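Local structure of LPXTG cell wall surface protein (Streptococcus gordonii, 4IGB) at residues Q45-F50 with F72-D77; S91-N96 with D106-F111; F150-V155 with I172-T177. The protein is a streptococcal cell-wall-anchored surface protein, probably an adhesin, of which this chain is the N-terminal part holding the N1 and N2 domains. All coordinates share one frame; numbering follows the deposited sequence.

Contact 1: residues Q45-F50 with F72-D77; sequences QSVDQF and FTLKVD
Gln49 lies alongside the Phe72 ring, both side chains pointing the same way. The two residues form a non-hydrogen-bonded pair of the antiparallel strands. The Gln49 chain is extended, with CG anti to the backbone N (chi1 175°), which carries CG to 3.3 Å from Phe72 CE2. The amide plane lies 28° from the ring. The amide ends are held by Lys43 and Glu70. Val47 CG1 meets the same ring at its edge, 4.0 Å from Phe72 CD2. Val47 CG2 packs on Leu74 CD2. On this face Phe72 and Leu74 also touch Phe138 of strand 135-142.

Asp48 and Thr73 stand side by side on the other face. Thr73 OG1 sits between its own backbone N and carbonyl carbon, 3.1 Å from Asp48 CB, and has a weak hydrogen bond with Thr135 OG1. Asp48 OD2 bonds Tyr164 OH, while OD1 accepts from a water. Their backbones pair twice, Asp48 N to Thr73 O at 2.7 Å and Thr73 N to Asp48 O at 2.9 Å.

Lys75 N donates almost straight to Ser46 O (2.8 Å, 176°). Its extended side chain runs along Ser46 O to Gln45 O, where NZ makes a weak bond at 3.3 Å. The same water weakly links NZ to Asp48. Backbone bonds and apolar contacts therefore fix this outermost strand, while the Asp48 and Lys75 charges probably attract across the water without direct contact.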
loop_
_atom_site.group_PDB
_atom_site.type_symbol
_atom_site.label_atom_id
_atom_site.label_comp_id
_atom_site.label_asym_id
_atom_site.label_seq_id
_atom_site.Cartn_x
_atom_site.Cartn_y
_atom_site.Cartn_z
ATOM N N GLN B 45 -1.643 3.501 -28.921
ATOM C CA GLN B 45 -0.641 3.842 -29.931
ATOM C C GLN B 45 0.016 5.181 -29.631
ATOM O O GLN B 45 1.014 5.545 -30.245
ATOM C CB GLN B 45 -1.251 3.874 -31.333
ATOM C CG GLN B 45 -1.595 2.514 -31.883
ATOM C CD GLN B 45 -2.445 2.617 -33.136
ATOM O OE1 GLN B 45 -3.212 1.712 -33.451
ATOM N NE2 GLN B 45 -2.320 3.727 -33.848
ATOM N N SER B 46 -0.551 5.905 -28.677
ATOM C CA SER B 46 -0.041 7.212 -28.297
ATOM C C SER B 46 1.273 7.055 -27.541
ATOM O O SER B 46 2.074 7.984 -27.470
ATOM C CB SER B 46 -1.055 7.933 -27.397
ATOM O OG SER B 46 -2.324 8.044 -28.028
ATOM N N VAL B 47 1.489 5.877 -26.976
ATOM C CA VAL B 47 2.624 5.682 -26.089
ATOM C C VAL B 47 3.882 5.239 -26.837
ATOM O O VAL B 47 3.856 4.294 -27.619
ATOM C CB VAL B 47 2.313 4.660 -24.987
ATOM C CG1 VAL B 47 3.566 4.369 -24.176
ATOM C CG2 VAL B 47 1.218 5.177 -24.078
ATOM N N ASP B 48 4.972 5.958 -26.602
ATOM C CA ASP B 48 6.290 5.580 -27.092
ATOM C C ASP B 48 7.051 4.947 -25.934
ATOM O O ASP B 48 7.422 5.629 -24.980
ATOM C CB ASP B 48 7.018 6.830 -27.579
ATOM C CG ASP B 48 8.325 6.520 -28.268
ATOM O OD1 ASP B 48 8.470 5.431 -28.844
ATOM O OD2 ASP B 48 9.218 7.380 -28.242
ATOM N N GLN B 49 7.266 3.639 -26.018
ATOM C CA GLN B 49 7.981 2.909 -24.981
ATOM C C GLN B 49 9.349 2.478 -25.489
ATOM O O GLN B 49 9.473 1.958 -26.596
ATOM C CB GLN B 49 7.174 1.687 -24.535
ATOM C CG GLN B 49 7.892 0.784 -23.545
ATOM C CD GLN B 49 7.148 -0.513 -23.296
ATOM O OE1 GLN B 49 6.085 -0.750 -23.866
ATOM N NE2 GLN B 49 7.705 -1.362 -22.440
ATOM N N PHE B 50 10.378 2.697 -24.677
ATOM C CA PHE B 50 11.732 2.312 -25.051
ATOM C C PHE B 50 12.645 2.178 -23.837
ATOM O O PHE B 50 12.450 2.844 -22.820
ATOM C CB PHE B 50 12.321 3.311 -26.051
ATOM C CG PHE B 50 12.308 4.733 -25.570
ATOM C CD1 PHE B 50 13.361 5.236 -24.828
ATOM C CD2 PHE B 50 11.245 5.567 -25.868
ATOM C CE1 PHE B 50 13.351 6.544 -24.387
ATOM C CE2 PHE B 50 11.231 6.876 -25.431
ATOM C CZ PHE B 50 12.285 7.365 -24.690
ATOM N N PHE B 72 8.675 5.849 -20.808
ATOM C CA PHE B 72 7.407 5.948 -21.522
ATOM C C PHE B 72 7.064 7.396 -21.807
ATOM O O PHE B 72 7.002 8.238 -20.892
ATOM C CB PHE B 72 6.276 5.313 -20.710
ATOM C CG PHE B 72 6.460 3.851 -20.439
ATOM C CD1 PHE B 72 7.289 3.421 -19.412
ATOM C CD2 PHE B 72 5.777 2.901 -21.192
ATOM C CE1 PHE B 72 7.432 2.066 -19.143
ATOM C CE2 PHE B 72 5.936 1.552 -20.942
ATOM C CZ PHE B 72 6.762 1.132 -19.912
ATOM N N THR B 73 6.829 7.695 -23.074
ATOM C CA THR B 73 6.402 9.032 -23.446
ATOM C C THR B 73 5.126 8.971 -24.259
ATOM O O THR B 73 4.708 7.899 -24.691
ATOM C CB THR B 73 7.491 9.762 -24.258
ATOM O OG1 THR B 73 7.623 9.145 -25.542
ATOM C CG2 THR B 73 8.845 9.726 -23.510
ATOM N N LEU B 74 4.514 10.137 -24.458
ATOM C CA LEU B 74 3.273 10.273 -25.198
ATOM C C LEU B 74 3.509 11.100 -26.464
ATOM O O LEU B 74 4.059 12.196 -26.404
ATOM C CB LEU B 74 2.217 10.952 -24.315
ATOM C CG LEU B 74 1.595 10.066 -23.241
ATOM C CD1 LEU B 74 0.841 10.892 -22.215
ATOM C CD2 LEU B 74 0.677 9.009 -23.885
ATOM N N LYS B 75 3.103 10.563 -27.610
ATOM C CA LYS B 75 3.198 11.276 -28.888
ATOM C C LYS B 75 2.162 12.389 -28.995
ATOM O O LYS B 75 0.960 12.120 -28.982
ATOM C CB LYS B 75 2.988 10.302 -30.045
ATOM C CG LYS B 75 3.955 9.133 -30.032
ATOM C CD LYS B 75 3.503 8.028 -30.980
ATOM C CE LYS B 75 4.514 6.891 -30.982
ATOM N NZ LYS B 75 3.992 5.659 -31.630
ATOM N N VAL B 76 2.613 13.633 -29.130
ATOM C CA VAL B 76 1.671 14.743 -29.216
ATOM C C VAL B 76 1.340 15.123 -30.656
ATOM O O VAL B 76 2.087 14.811 -31.580
ATOM C CB VAL B 76 2.155 15.984 -28.424
ATOM C CG1 VAL B 76 2.376 15.613 -26.981
ATOM C CG2 VAL B 76 3.421 16.534 -29.010
ATOM N N ASP B 77 0.196 15.767 -30.850
ATOM C CA ASP B 77 -0.102 16.371 -32.140
ATOM C C ASP B 77 0.575 17.737 -32.143
ATOM O O ASP B 77 0.144 18.651 -31.445
ATOM C CB ASP B 77 -1.611 16.522 -32.330
ATOM C CG ASP B 77 -1.981 16.954 -33.742
ATOM O OD1 ASP B 77 -1.189 17.684 -34.378
ATOM O OD2 ASP B 77 -3.064 16.555 -34.214
HETATM O O HOH W 1 6.756 4.113 -30.677
#

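Contact 2: residues S91-N96 with D106-F111; sequences SLKFTN and DAYLNF
Asp106 OD1 accepts a nearly straight hydrogen bond from Asn96 N, at 2.8 Å and 178°. The same oxygen also takes a bond from Gln104 NE2, so two donors grip it near the closed end of the hairpin formed by strands 84-100 and 103-118. Asp106 OD2 faces Lys93. The direct salt bridge to Lys93 NZ is long, 4.0 Å, but a water closes the gap: it donates to OD2 at 2.6 Å and accepts from NZ at 2.8 Å.

Leu92 and Leu109 exchange backbone N-H and O both ways, as do Phe94 and Ala107. The shortest of the four bonds is Phe94 N to Ala107 O, 2.7 Å. The backbones of Ser91, Lys93 and Thr95 bond residues 37-42 instead. Lys93 O also takes a weak bond from Ser39 OG there.

The extended Lys93 chain lies beside Tyr108, its CG 3.6 Å from Tyr108 CE1. The tyrosine ring also forms a cation-pi contact with Arg181. At the far end Asn110 OD1 approaches Ser91 CB, while Asn110 ND2 bonds Asn112 OD1. Phe94, Leu92, Ala107 and Leu109 occupy the other, apolar face. The hairpin thus keeps its charges on one face, where a water probably carries much of the lysine-aspartate interaction.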
loop_
_atom_site.group_PDB
_atom_site.type_symbol
_atom_site.label_atom_id
_atom_site.label_comp_id
_atom_site.label_asym_id
_atom_site.label_seq_id
_atom_site.Cartn_x
_atom_site.Cartn_y
_atom_site.Cartn_z
ATOM N N SER B 91 -1.371 0.314 -19.246
ATOM C CA SER B 91 -1.727 -0.592 -18.164
ATOM C C SER B 91 -0.580 -1.579 -17.914
ATOM O O SER B 91 -0.117 -2.253 -18.844
ATOM C CB SER B 91 -3.010 -1.352 -18.526
ATOM O OG SER B 91 -3.213 -2.425 -17.630
ATOM N N LEU B 92 -0.121 -1.670 -16.667
ATOM C CA LEU B 92 1.051 -2.481 -16.353
ATOM C C LEU B 92 0.779 -3.547 -15.314
ATOM O O LEU B 92 -0.077 -3.398 -14.461
ATOM C CB LEU B 92 2.181 -1.596 -15.803
ATOM C CG LEU B 92 2.611 -0.463 -16.731
ATOM C CD1 LEU B 92 3.544 0.473 -15.992
ATOM C CD2 LEU B 92 3.277 -1.042 -17.975
ATOM N N LYS B 93 1.589 -4.590 -15.343
ATOM C CA LYS B 93 1.609 -5.544 -14.261
ATOM C C LYS B 93 3.049 -5.727 -13.775
ATOM O O LYS B 93 3.969 -5.844 -14.587
ATOM C CB LYS B 93 1.026 -6.881 -14.725
ATOM C CG LYS B 93 0.977 -7.927 -13.645
ATOM C CD LYS B 93 0.522 -9.263 -14.193
ATOM C CE LYS B 93 0.634 -10.354 -13.119
ATOM N NZ LYS B 93 -0.054 -11.603 -13.569
ATOM N N PHE B 94 3.240 -5.717 -12.457
ATOM C CA PHE B 94 4.494 -6.161 -11.871
ATOM C C PHE B 94 4.237 -7.505 -11.229
ATOM O O PHE B 94 3.467 -7.600 -10.288
ATOM C CB PHE B 94 5.020 -5.162 -10.836
ATOM C CG PHE B 94 5.339 -3.812 -11.403
ATOM C CD1 PHE B 94 6.640 -3.474 -11.736
ATOM C CD2 PHE B 94 4.335 -2.871 -11.589
ATOM C CE1 PHE B 94 6.937 -2.218 -12.270
ATOM C CE2 PHE B 94 4.617 -1.615 -12.131
ATOM C CZ PHE B 94 5.927 -1.289 -12.463
ATOM N N THR B 95 4.871 -8.550 -11.753
ATOM C CA THR B 95 4.617 -9.908 -11.285
ATOM C C THR B 95 5.581 -10.352 -10.175
ATOM O O THR B 95 6.791 -10.184 -10.287
ATOM C CB THR B 95 4.704 -10.934 -12.450
ATOM O OG1 THR B 95 3.781 -10.575 -13.483
ATOM C CG2 THR B 95 4.359 -12.335 -11.953
ATOM N N ASN B 96 5.034 -10.967 -9.130
ATOM C CA ASN B 96 5.832 -11.463 -8.017
ATOM C C ASN B 96 6.684 -10.362 -7.396
ATOM O O ASN B 96 7.910 -10.390 -7.486
ATOM C CB ASN B 96 6.724 -12.629 -8.455
ATOM C CG ASN B 96 7.364 -13.322 -7.282
ATOM O OD1 ASN B 96 6.944 -13.123 -6.139
ATOM N ND2 ASN B 96 8.387 -14.132 -7.545
ATOM N N ASP B 106 1.158 -9.707 -6.637
ATOM C CA ASP B 106 1.398 -8.945 -7.865
ATOM C C ASP B 106 0.909 -7.510 -7.731
ATOM O O ASP B 106 0.020 -7.226 -6.931
ATOM C CB ASP B 106 0.695 -9.584 -9.070
ATOM C CG ASP B 106 1.080 -11.033 -9.274
ATOM O OD1 ASP B 106 2.262 -11.382 -9.095
ATOM O OD2 ASP B 106 0.180 -11.833 -9.593
ATOM N N ALA B 107 1.487 -6.610 -8.523
ATOM C CA ALA B 107 1.001 -5.242 -8.587
ATOM C C ALA B 107 0.448 -4.931 -9.969
ATOM O O ALA B 107 0.951 -5.414 -10.986
ATOM C CB ALA B 107 2.099 -4.260 -8.242
ATOM N N TYR B 108 -0.587 -4.109 -9.995
ATOM C CA TYR B 108 -1.121 -3.602 -11.247
ATOM C C TYR B 108 -1.078 -2.090 -11.168
ATOM O O TYR B 108 -1.432 -1.509 -10.148
ATOM C CB TYR B 108 -2.545 -4.122 -11.471
ATOM C CG TYR B 108 -2.563 -5.620 -11.622
ATOM C CD1 TYR B 108 -2.547 -6.207 -12.879
ATOM C CD2 TYR B 108 -2.536 -6.448 -10.510
ATOM C CE1 TYR B 108 -2.541 -7.574 -13.033
ATOM C CE2 TYR B 108 -2.532 -7.834 -10.652
ATOM C CZ TYR B 108 -2.526 -8.382 -11.917
ATOM O OH TYR B 108 -2.509 -9.739 -12.080
ATOM N N LEU B 109 -0.616 -1.461 -12.239
ATOM C CA LEU B 109 -0.532 -0.015 -12.290
ATOM C C LEU B 109 -1.200 0.445 -13.581
ATOM O O LEU B 109 -0.676 0.250 -14.675
ATOM C CB LEU B 109 0.929 0.448 -12.242
ATOM C CG LEU B 109 1.140 1.932 -11.958
ATOM C CD1 LEU B 109 0.630 2.240 -10.577
ATOM C CD2 LEU B 109 2.619 2.317 -12.092
ATOM N N ASN B 110 -2.378 1.038 -13.442
ATOM C CA ASN B 110 -3.119 1.500 -14.600
ATOM C C ASN B 110 -3.168 3.022 -14.689
ATOM O O ASN B 110 -3.584 3.710 -13.742
ATOM C CB ASN B 110 -4.531 0.898 -14.615
ATOM C CG ASN B 110 -5.201 1.056 -15.968
ATOM O OD1 ASN B 110 -4.795 0.429 -16.945
ATOM N ND2 ASN B 110 -6.198 1.924 -16.044
ATOM N N PHE B 111 -2.701 3.546 -15.814
ATOM C CA PHE B 111 -2.887 4.952 -16.122
ATOM C C PHE B 111 -4.263 5.104 -16.728
ATOM O O PHE B 111 -4.493 4.740 -17.876
ATOM C CB PHE B 111 -1.791 5.479 -17.058
ATOM C CG PHE B 111 -0.476 5.667 -16.377
ATOM C CD1 PHE B 111 0.337 4.573 -16.096
ATOM C CD2 PHE B 111 -0.066 6.930 -15.966
ATOM C CE1 PHE B 111 1.547 4.735 -15.440
ATOM C CE2 PHE B 111 1.152 7.100 -15.296
ATOM C CZ PHE B 111 1.955 5.997 -15.045
HETATM O O HOH W 2 0.622 -13.441 -11.610
#

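Contact 3: residues F150-V155 with I172-T177; sequences FEIGNV and IDADVT
Ile172 makes the closest approach of this contact, its CD1 3.4 Å from Gly153 C. CG1 lies between the backbone N and the carbonyl carbon (chi1 71°), and the chain beyond it is extended, which brings CD1 against the Gly153 carbonyl. Gly153 has a phi of 160°, and at its backbone angles a side chain would press on the preceding carbonyl oxygen. Ile172 CG2, the other branch, packs on Asn154 CB at 3.9 Å. Further along, Ile152 CG2 meets Ala174 CB, also at 3.9 Å. The longer branch of Ile152 ends at CD1, 4.4 Å from Val176 CG2. Phe271 touches both Ile152 and Val176.

These apolar pairs join two sheets. Strand 149-153 belongs to the six-stranded antiparallel sheet and strand 170-182 to the eight-stranded one. The axes of the short strand segments come within 8.1 Å of each other, and their N-to-C directions differ by 134°. This is the face-to-face layering of a beta sandwich in the N-terminal domain. No hydrogen bond passes between the segments.

Polar groups are satisfied elsewhere. The buried Asn154 amide is bonded at both ends: ND2 donates to the Phe170 and Thr276 carbonyls, and OD1 accepts from Cys279 N. On the outward side of strand 170-182, Asp175 forms a salt bridge with Lys214 and Asp173 bonds Tyr212.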
loop_
_atom_site.group_PDB
_atom_site.type_symbol
_atom_site.label_atom_id
_atom_site.label_comp_id
_atom_site.label_asym_id
_atom_site.label_seq_id
_atom_site.Cartn_x
_atom_site.Cartn_y
_atom_site.Cartn_z
ATOM N N PHE B 150 8.947 3.556 -9.269
ATOM C CA PHE B 150 8.646 4.147 -10.561
ATOM C C PHE B 150 8.561 5.664 -10.439
ATOM O O PHE B 150 8.384 6.209 -9.340
ATOM C CB PHE B 150 7.375 3.552 -11.173
ATOM C CG PHE B 150 6.157 3.646 -10.295
ATOM C CD1 PHE B 150 5.368 4.786 -10.301
ATOM C CD2 PHE B 150 5.785 2.580 -9.483
ATOM C CE1 PHE B 150 4.229 4.874 -9.510
ATOM C CE2 PHE B 150 4.654 2.659 -8.676
ATOM C CZ PHE B 150 3.863 3.806 -8.702
ATOM N N GLU B 151 8.689 6.342 -11.571
ATOM C CA GLU B 151 8.712 7.794 -11.600
ATOM C C GLU B 151 7.628 8.336 -12.509
ATOM O O GLU B 151 7.499 7.886 -13.634
ATOM C CB GLU B 151 10.075 8.248 -12.113
ATOM C CG GLU B 151 10.244 9.743 -12.307
ATOM C CD GLU B 151 11.709 10.115 -12.487
ATOM O OE1 GLU B 151 12.563 9.218 -12.292
ATOM O OE2 GLU B 151 12.004 11.289 -12.828
ATOM N N ILE B 152 6.845 9.292 -12.016
ATOM C CA ILE B 152 5.847 9.965 -12.835
ATOM C C ILE B 152 6.213 11.435 -12.923
ATOM O O ILE B 152 6.561 12.049 -11.916
ATOM C CB ILE B 152 4.441 9.814 -12.247
ATOM C CG1 ILE B 152 4.102 8.334 -12.062
ATOM C CG2 ILE B 152 3.422 10.469 -13.150
ATOM C CD1 ILE B 152 2.849 8.088 -11.274
ATOM N N GLY B 153 6.158 12.003 -14.124
ATOM C CA GLY B 153 6.583 13.382 -14.311
ATOM C C GLY B 153 6.915 13.681 -15.762
ATOM O O GLY B 153 6.879 12.783 -16.607
ATOM N N ASN B 154 7.242 14.941 -16.053
ATOM C CA ASN B 154 7.471 15.380 -17.432
ATOM C C ASN B 154 8.909 15.840 -17.671
ATOM O O ASN B 154 9.187 16.618 -18.584
ATOM C CB ASN B 154 6.509 16.498 -17.794
ATOM C CG ASN B 154 6.744 17.758 -16.978
ATOM O OD1 ASN B 154 7.465 17.738 -15.979
ATOM N ND2 ASN B 154 6.135 18.858 -17.400
ATOM N N VAL B 155 9.825 15.373 -16.835
ATOM C CA VAL B 155 11.230 15.611 -17.091
ATOM C C VAL B 155 11.766 14.499 -17.984
ATOM O O VAL B 155 11.817 13.342 -17.567
ATOM C CB VAL B 155 12.041 15.626 -15.791
ATOM C CG1 VAL B 155 13.474 15.983 -16.100
ATOM C CG2 VAL B 155 11.438 16.617 -14.800
ATOM N N ILE B 172 1.808 17.952 -16.838
ATOM C CA ILE B 172 1.003 16.749 -16.935
ATOM C C ILE B 172 0.151 16.520 -15.692
ATOM O O ILE B 172 0.471 16.992 -14.598
ATOM C CB ILE B 172 1.871 15.500 -17.202
ATOM C CG1 ILE B 172 2.686 15.144 -15.950
ATOM C CG2 ILE B 172 2.756 15.721 -18.427
ATOM C CD1 ILE B 172 3.572 13.915 -16.118
ATOM N N ASP B 173 -0.936 15.788 -15.894
ATOM C CA ASP B 173 -1.803 15.341 -14.827
ATOM C C ASP B 173 -2.077 13.869 -15.098
ATOM O O ASP B 173 -2.773 13.524 -16.048
ATOM C CB ASP B 173 -3.099 16.163 -14.808
ATOM C CG ASP B 173 -4.075 15.711 -13.719
ATOM O OD1 ASP B 173 -5.133 16.358 -13.565
ATOM O OD2 ASP B 173 -3.802 14.715 -13.020
ATOM N N ALA B 174 -1.487 13.006 -14.285
ATOM C CA ALA B 174 -1.667 11.570 -14.450
ATOM C C ALA B 174 -2.618 11.021 -13.404
ATOM O O ALA B 174 -2.392 11.181 -12.205
ATOM C CB ALA B 174 -0.314 10.845 -14.373
ATOM N N ASP B 175 -3.671 10.363 -13.875
ATOM C CA ASP B 175 -4.672 9.723 -13.030
ATOM C C ASP B 175 -4.404 8.218 -13.081
ATOM O O ASP B 175 -4.485 7.599 -14.135
ATOM C CB ASP B 175 -6.070 10.074 -13.555
ATOM C CG ASP B 175 -7.192 9.513 -12.709
ATOM O OD1 ASP B 175 -7.064 8.390 -12.184
ATOM O OD2 ASP B 175 -8.225 10.209 -12.576
ATOM N N VAL B 176 -4.073 7.638 -11.932
ATOM C CA VAL B 176 -3.476 6.316 -11.891
ATOM C C VAL B 176 -4.100 5.465 -10.796
ATOM O O VAL B 176 -4.452 5.953 -9.718
ATOM C CB VAL B 176 -1.956 6.409 -11.622
ATOM C CG1 VAL B 176 -1.302 5.072 -11.830
ATOM C CG2 VAL B 176 -1.287 7.486 -12.523
ATOM N N THR B 177 -4.237 4.180 -11.066
ATOM C CA THR B 177 -4.743 3.269 -10.061
ATOM C C THR B 177 -3.692 2.192 -9.831
ATOM O O THR B 177 -3.253 1.534 -10.772
ATOM C CB THR B 177 -6.067 2.651 -10.509
ATOM O OG1 THR B 177 -7.024 3.694 -10.693
ATOM C CG2 THR B 177 -6.594 1.630 -9.470
#

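How the contacts relate
Contact 3 is fully buried, whereas contacts 1 and 2 each have a buried face and a more exposed one. Contacts 1 and 2 pair neighbouring strands within a sheet, one in the six-stranded sheet and one in the eight-stranded sheet. Contact 3 spans the two sheets. Backbone hydrogen bonds dominate the first two, each with a lysine and an aspartate linked by water; van der Waals packing, without hydrogen bonds between the segments, makes the third. Contacts 2 and 3 touch directly: Asn110 O lies 2.8 Å from Thr177 N, a probable hydrogen bond, and Leu109 and Phe111 pack on Val176. Contact 1 touches neither, though it shares the six-stranded sheet with contact 3.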